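Local coordinates for protein S-adenosylmethionine:tRNA ribosyltransferase-isomerase (PDB 1WDI) that probably transfers and isomerises the ribose of S-adenosylmethionine onto the preQ1 base of tRNA, giving epoxyqueuosine in the queuosine pathway, at residues R46-F60 / L187-E199. Numbering follows the deposited sequence.
Sequences RDLPEFLRPGDVLVF and LHFTPELLERLRE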
loop_
_atom_site.group_PDB
_atom_site.type_symbol
_atom_site.label_atom_id
_atom_site.label_comp_id
_atom_site.label_asym_id
_atom_site.label_seq_id
_atom_site.Cartn_x
_atom_site.Cartn_y
_atom_site.Cartn_z
ATOM N N ARG A 46 15.900 -6.987 10.014
ATOM C CA ARG A 46 16.445 -8.323 9.802
ATOM C C ARG A 46 16.208 -9.248 11.000
ATOM O O ARG A 46 16.331 -10.466 10.883
ATOM C CB ARG A 46 17.947 -8.253 9.488
ATOM C CG ARG A 46 18.834 -7.960 10.684
ATOM C CD ARG A 46 20.308 -8.035 10.295
ATOM N NE ARG A 46 20.621 -9.247 9.537
ATOM C CZ ARG A 46 20.657 -10.477 10.042
ATOM N NH1 ARG A 46 20.398 -10.687 11.326
ATOM N NH2 ARG A 46 20.956 -11.506 9.255
ATOM N N ASP A 47 15.852 -8.674 12.150
ATOM C CA ASP A 47 15.607 -9.482 13.345
ATOM C C ASP A 47 14.183 -9.999 13.459
ATOM O O ASP A 47 13.849 -10.714 14.407
ATOM C CB ASP A 47 15.942 -8.685 14.605
ATOM C CG ASP A 47 17.410 -8.391 14.718
ATOM O OD1 ASP A 47 18.194 -9.336 14.546
ATOM O OD2 ASP A 47 17.776 -7.226 14.979
ATOM N N LEU A 48 13.347 -9.643 12.492
ATOM C CA LEU A 48 11.951 -10.067 12.486
ATOM C C LEU A 48 11.727 -11.558 12.788
ATOM O O LEU A 48 10.822 -11.906 13.549
ATOM C CB LEU A 48 11.308 -9.699 11.141
ATOM C CG LEU A 48 9.818 -10.006 10.952
ATOM C CD1 LEU A 48 8.985 -9.252 11.993
ATOM C CD2 LEU A 48 9.400 -9.608 9.532
ATOM N N PRO A 49 12.555 -12.457 12.216
ATOM C CA PRO A 49 12.384 -13.896 12.466
ATOM C C PRO A 49 12.348 -14.264 13.954
ATOM O O PRO A 49 11.676 -15.219 14.354
ATOM C CB PRO A 49 13.581 -14.517 11.742
ATOM C CG PRO A 49 13.801 -13.569 10.602
ATOM C CD PRO A 49 13.680 -12.226 11.294
ATOM N N GLU A 50 13.074 -13.499 14.762
ATOM C CA GLU A 50 13.121 -13.716 16.205
ATOM C C GLU A 50 11.762 -13.550 16.858
ATOM O O GLU A 50 11.469 -14.185 17.872
ATOM C CB GLU A 50 14.058 -12.708 16.868
ATOM C CG GLU A 50 15.522 -13.048 16.829
ATOM C CD GLU A 50 16.354 -11.940 17.440
ATOM O OE1 GLU A 50 15.903 -11.349 18.447
ATOM O OE2 GLU A 50 17.454 -11.665 16.921
ATOM N N PHE A 51 10.936 -12.681 16.286
ATOM C CA PHE A 51 9.629 -12.409 16.860
ATOM C C PHE A 51 8.473 -13.146 16.225
ATOM O O PHE A 51 7.338 -13.036 16.674
ATOM C CB PHE A 51 9.383 -10.902 16.852
ATOM C CG PHE A 51 10.420 -10.140 17.620
ATOM C CD1 PHE A 51 11.595 -9.720 17.005
ATOM C CD2 PHE A 51 10.263 -9.921 18.986
ATOM C CE1 PHE A 51 12.605 -9.098 17.737
ATOM C CE2 PHE A 51 11.268 -9.298 19.729
ATOM C CZ PHE A 51 12.442 -8.888 19.102
ATOM N N LEU A 52 8.757 -13.909 15.180
ATOM C CA LEU A 52 7.706 -14.673 14.539
ATOM C C LEU A 52 7.922 -16.134 14.894
ATOM O O LEU A 52 8.880 -16.475 15.597
ATOM C CB LEU A 52 7.760 -14.484 13.025
ATOM C CG LEU A 52 7.583 -13.049 12.531
ATOM C CD1 LEU A 52 7.460 -13.061 11.013
ATOM C CD2 LEU A 52 6.342 -12.429 13.162
ATOM N N ARG A 53 7.029 -16.996 14.433
ATOM C CA ARG A 53 7.191 -18.416 14.692
ATOM C C ARG A 53 6.561 -19.249 13.590
ATOM O O ARG A 53 5.699 -18.773 12.855
ATOM C CB ARG A 53 6.631 -18.789 16.068
ATOM C CG ARG A 53 5.239 -18.305 16.361
ATOM C CD ARG A 53 5.162 -17.809 17.801
ATOM N NE ARG A 53 3.795 -17.476 18.177
ATOM C CZ ARG A 53 3.459 -16.755 19.239
ATOM N NH1 ARG A 53 4.395 -16.279 20.049
ATOM N NH2 ARG A 53 2.181 -16.511 19.489
ATOM N N PRO A 54 7.015 -20.501 13.436
ATOM C CA PRO A 54 6.439 -21.339 12.384
ATOM C C PRO A 54 4.919 -21.364 12.481
ATOM O O PRO A 54 4.359 -21.564 13.557
ATOM C CB PRO A 54 7.087 -22.708 12.626
ATOM C CG PRO A 54 7.439 -22.683 14.091
ATOM C CD PRO A 54 7.940 -21.272 14.288
ATOM N N GLY A 55 4.253 -21.142 11.355
ATOM C CA GLY A 55 2.804 -21.133 11.373
ATOM C C GLY A 55 2.263 -19.723 11.250
ATOM O O GLY A 55 1.116 -19.541 10.856
ATOM N N ASP A 56 3.069 -18.722 11.603
ATOM C CA ASP A 56 2.624 -17.341 11.463
ATOM C C ASP A 56 2.334 -17.130 9.983
ATOM O O ASP A 56 3.010 -17.696 9.122
ATOM C CB ASP A 56 3.714 -16.344 11.879
ATOM C CG ASP A 56 3.778 -16.121 13.379
ATOM O OD1 ASP A 56 2.800 -16.432 14.089
ATOM O OD2 ASP A 56 4.813 -15.606 13.844
ATOM N N VAL A 57 1.320 -16.331 9.686
ATOM C CA VAL A 57 0.982 -16.038 8.305
ATOM C C VAL A 57 1.279 -14.564 8.068
ATOM O O VAL A 57 0.607 -13.684 8.615
ATOM C CB VAL A 57 -0.505 -16.303 8.002
ATOM C CG1 VAL A 57 -0.799 -15.967 6.545
ATOM C CG2 VAL A 57 -0.840 -17.755 8.287
ATOM N N LEU A 58 2.298 -14.310 7.258
ATOM C CA LEU A 58 2.715 -12.954 6.931
ATOM C C LEU A 58 2.037 -12.563 5.616
ATOM O O LEU A 58 2.260 -13.190 4.579
ATOM C CB LEU A 58 4.239 -12.926 6.795
ATOM C CG LEU A 58 5.050 -11.657 7.066
ATOM C CD1 LEU A 58 4.654 -11.039 8.396
ATOM C CD2 LEU A 58 6.532 -12.022 7.074
ATOM N N VAL A 59 1.199 -11.534 5.671
ATOM C CA VAL A 59 0.470 -11.072 4.494
ATOM C C VAL A 59 0.987 -9.714 4.013
ATOM O O VAL A 59 1.016 -8.741 4.777
ATOM C CB VAL A 59 -1.054 -10.967 4.797
ATOM C CG1 VAL A 59 -1.824 -10.605 3.537
ATOM C CG2 VAL A 59 -1.564 -12.287 5.349
ATOM N N PHE A 60 1.394 -9.670 2.745
ATOM C CA PHE A 60 1.919 -8.465 2.106
ATOM C C PHE A 60 0.966 -8.004 1.020
ATOM O O PHE A 60 0.015 -8.699 0.661
ATOM C CB PHE A 60 3.247 -8.726 1.379
ATOM C CG PHE A 60 4.323 -9.335 2.228
ATOM C CD1 PHE A 60 4.282 -10.684 2.571
ATOM C CD2 PHE A 60 5.410 -8.572 2.630
ATOM C CE1 PHE A 60 5.320 -11.264 3.302
ATOM C CE2 PHE A 60 6.456 -9.147 3.368
ATOM C CZ PHE A 60 6.407 -10.492 3.699
ATOM N N LEU A 187 8.888 -2.406 1.629
ATOM C CA LEU A 187 10.194 -2.070 1.066
ATOM C C LEU A 187 11.350 -2.529 1.956
ATOM O O LEU A 187 12.460 -2.750 1.470
ATOM C CB LEU A 187 10.306 -0.559 0.845
ATOM C CG LEU A 187 11.623 -0.061 0.227
ATOM C CD1 LEU A 187 11.623 -0.347 -1.272
ATOM C CD2 LEU A 187 11.787 1.433 0.474
ATOM N N HIS A 188 11.079 -2.674 3.251
ATOM C CA HIS A 188 12.093 -3.086 4.225
ATOM C C HIS A 188 12.593 -4.513 4.063
ATOM O O HIS A 188 13.673 -4.855 4.554
ATOM C CB HIS A 188 11.548 -2.910 5.642
ATOM C CG HIS A 188 11.162 -1.501 5.966
ATOM N ND1 HIS A 188 12.078 -0.473 6.014
ATOM C CD2 HIS A 188 9.961 -0.950 6.262
ATOM C CE1 HIS A 188 11.458 0.651 6.331
ATOM N NE2 HIS A 188 10.173 0.389 6.487
ATOM N N PHE A 189 11.809 -5.347 3.387
ATOM C CA PHE A 189 12.181 -6.737 3.187
ATOM C C PHE A 189 13.141 -6.941 2.020
ATOM O O PHE A 189 13.090 -6.230 1.020
ATOM C CB PHE A 189 10.937 -7.611 2.968
ATOM C CG PHE A 189 10.064 -7.748 4.187
ATOM C CD1 PHE A 189 9.326 -6.665 4.661
ATOM C CD2 PHE A 189 9.977 -8.964 4.861
ATOM C CE1 PHE A 189 8.513 -6.791 5.790
ATOM C CE2 PHE A 189 9.171 -9.104 5.987
ATOM C CZ PHE A 189 8.432 -8.009 6.455
ATOM N N THR A 190 14.015 -7.927 2.165
ATOM C CA THR A 190 14.986 -8.270 1.139
ATOM C C THR A 190 14.752 -9.731 0.797
ATOM O O THR A 190 14.092 -10.451 1.546
ATOM C CB THR A 190 16.424 -8.167 1.666
ATOM O OG1 THR A 190 16.545 -8.990 2.832
ATOM C CG2 THR A 190 16.784 -6.719 2.017
ATOM N N PRO A 191 15.289 -10.190 -0.343
ATOM C CA PRO A 191 15.102 -11.593 -0.714
ATOM C C PRO A 191 15.642 -12.499 0.394
ATOM O O PRO A 191 15.083 -13.560 0.667
ATOM C CB PRO A 191 15.903 -11.709 -2.013
ATOM C CG PRO A 191 15.716 -10.355 -2.626
ATOM C CD PRO A 191 15.929 -9.436 -1.437
ATOM N N GLU A 192 16.726 -12.064 1.035
ATOM C CA GLU A 192 17.345 -12.824 2.123
ATOM C C GLU A 192 16.396 -12.971 3.311
ATOM O O GLU A 192 16.201 -14.066 3.834
ATOM C CB GLU A 192 18.625 -12.135 2.610
ATOM C CG GLU A 192 19.789 -12.099 1.623
ATOM C CD GLU A 192 19.543 -11.186 0.438
ATOM O OE1 GLU A 192 18.927 -10.114 0.623
ATOM O OE2 GLU A 192 19.983 -11.537 -0.680
ATOM N N LEU A 193 15.817 -11.857 3.746
ATOM C CA LEU A 193 14.892 -11.886 4.874
ATOM C C LEU A 193 13.710 -12.784 4.551
ATOM O O LEU A 193 13.284 -13.591 5.376
ATOM C CB LEU A 193 14.395 -10.473 5.194
ATOM C CG LEU A 193 13.303 -10.366 6.262
ATOM C CD1 LEU A 193 13.728 -11.127 7.514
ATOM C CD2 LEU A 193 13.045 -8.889 6.573
ATOM N N LEU A 194 13.177 -12.642 3.345
ATOM C CA LEU A 194 12.051 -13.466 2.939
ATOM C C LEU A 194 12.428 -14.947 3.006
ATOM O O LEU A 194 11.678 -15.756 3.544
ATOM C CB LEU A 194 11.591 -13.082 1.523
ATOM C CG LEU A 194 10.879 -11.722 1.419
ATOM C CD1 LEU A 194 10.537 -11.402 -0.040
ATOM C CD2 LEU A 194 9.600 -11.754 2.269
ATOM N N GLU A 195 13.603 -15.302 2.490
ATOM C CA GLU A 195 14.032 -16.699 2.514
ATOM C C GLU A 195 14.188 -17.213 3.943
ATOM O O GLU A 195 13.756 -18.323 4.259
ATOM C CB GLU A 195 15.348 -16.870 1.754
ATOM C CG GLU A 195 15.750 -18.323 1.527
ATOM C CD GLU A 195 14.643 -19.149 0.877
ATOM O OE1 GLU A 195 13.970 -18.639 -0.046
ATOM O OE2 GLU A 195 14.453 -20.314 1.283
ATOM N N ARG A 196 14.803 -16.412 4.811
ATOM C CA ARG A 196 14.972 -16.826 6.198
ATOM C C ARG A 196 13.600 -17.111 6.810
ATOM O O ARG A 196 13.438 -18.064 7.572
ATOM C CB ARG A 196 15.697 -15.734 6.997
ATOM C CG ARG A 196 17.168 -15.546 6.599
ATOM C CD ARG A 196 17.768 -14.311 7.259
ATOM N NE ARG A 196 17.695 -14.392 8.714
ATOM C CZ ARG A 196 17.505 -13.348 9.515
ATOM N NH1 ARG A 196 17.367 -12.129 8.999
ATOM N NH2 ARG A 196 17.447 -13.529 10.832
ATOM N N LEU A 197 12.610 -16.287 6.472
ATOM C CA LEU A 197 11.260 -16.486 6.992
ATOM C C LEU A 197 10.675 -17.806 6.476
ATOM O O LEU A 197 10.034 -18.545 7.225
ATOM C CB LEU A 197 10.365 -15.299 6.598
ATOM C CG LEU A 197 10.695 -13.979 7.315
ATOM C CD1 LEU A 197 9.990 -12.799 6.650
ATOM C CD2 LEU A 197 10.288 -14.103 8.777
ATOM N N ARG A 198 10.896 -18.103 5.197
ATOM C CA ARG A 198 10.398 -19.353 4.621
ATOM C C ARG A 198 11.047 -20.511 5.362
ATOM O O ARG A 198 10.386 -21.468 5.765
ATOM C CB ARG A 198 10.763 -19.469 3.133
ATOM C CG ARG A 198 10.263 -18.347 2.243
ATOM C CD ARG A 198 10.328 -18.754 0.767
ATOM N NE ARG A 198 9.859 -17.688 -0.115
ATOM C CZ ARG A 198 10.617 -16.691 -0.565
ATOM N NH1 ARG A 198 11.900 -16.614 -0.225
ATOM N NH2 ARG A 198 10.088 -15.764 -1.352
ATOM N N GLU A 199 12.357 -20.410 5.549
ATOM C CA GLU A 199 13.105 -21.454 6.231
ATOM C C GLU A 199 12.614 -21.743 7.646
ATOM O O GLU A 199 12.810 -22.846 8.159
ATOM C CB GLU A 199 14.595 -21.108 6.224
ATOM C CG GLU A 199 15.263 -21.451 4.894
ATOM C CD GLU A 199 16.701 -20.979 4.806
ATOM O OE1 GLU A 199 17.435 -21.102 5.808
ATOM O OE2 GLU A 199 17.100 -20.494 3.728
#
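Phe60 and Phe189 both hold CG anti to the carbonyl carbon (chi1 -55° and -68°), which brings their rings into a T-shaped stack. Phe189 sits just ahead of helix 191-199, beside the N-cap Thr190; the helix adds Leu193, Leu194, Arg196 and Leu197. They pack against the start of strand 57-73, in the large mixed sheet, and the short, weakly bonded helix around 48-51. The edge of Phe60 points at the face of Phe189, with planes at 79° and centroids 5.0 Å apart. Phe60 CE2 sits over that ring's centre. Leu48 reaches the same ring obliquely, its CD2 3.6 Å from Phe189 CE2. Phe298 makes a further edge-to-face pair with Phe189. A leucine in place of Phe189 would probably leave the Phe60 edge without its aromatic face and open a gap beside Leu48. Leu197 divides its branches: CD1 lies 3.6 Å from Leu58 CD2, while CD2 meets Leu52 CD1 and Pro49 CG. Leu194 CD2 packs 3.7 Å from Phe60 CZ. At the border, Arg196 bends at chi3 and turns its guanidinium onto the backbone carbonyl of Arg46. Pro49 CG covers one face. The like-charged guanidinium of Arg46 stacks on the opposite face, a repulsion the Arg46 carbonyl probably offsets in part. Arg196 NH2 bonds weakly to Arg46 O; Arg196 NH1 bonds better, 2.7 Å from Arg46 O, in the carbonyl plane and on a lone pair.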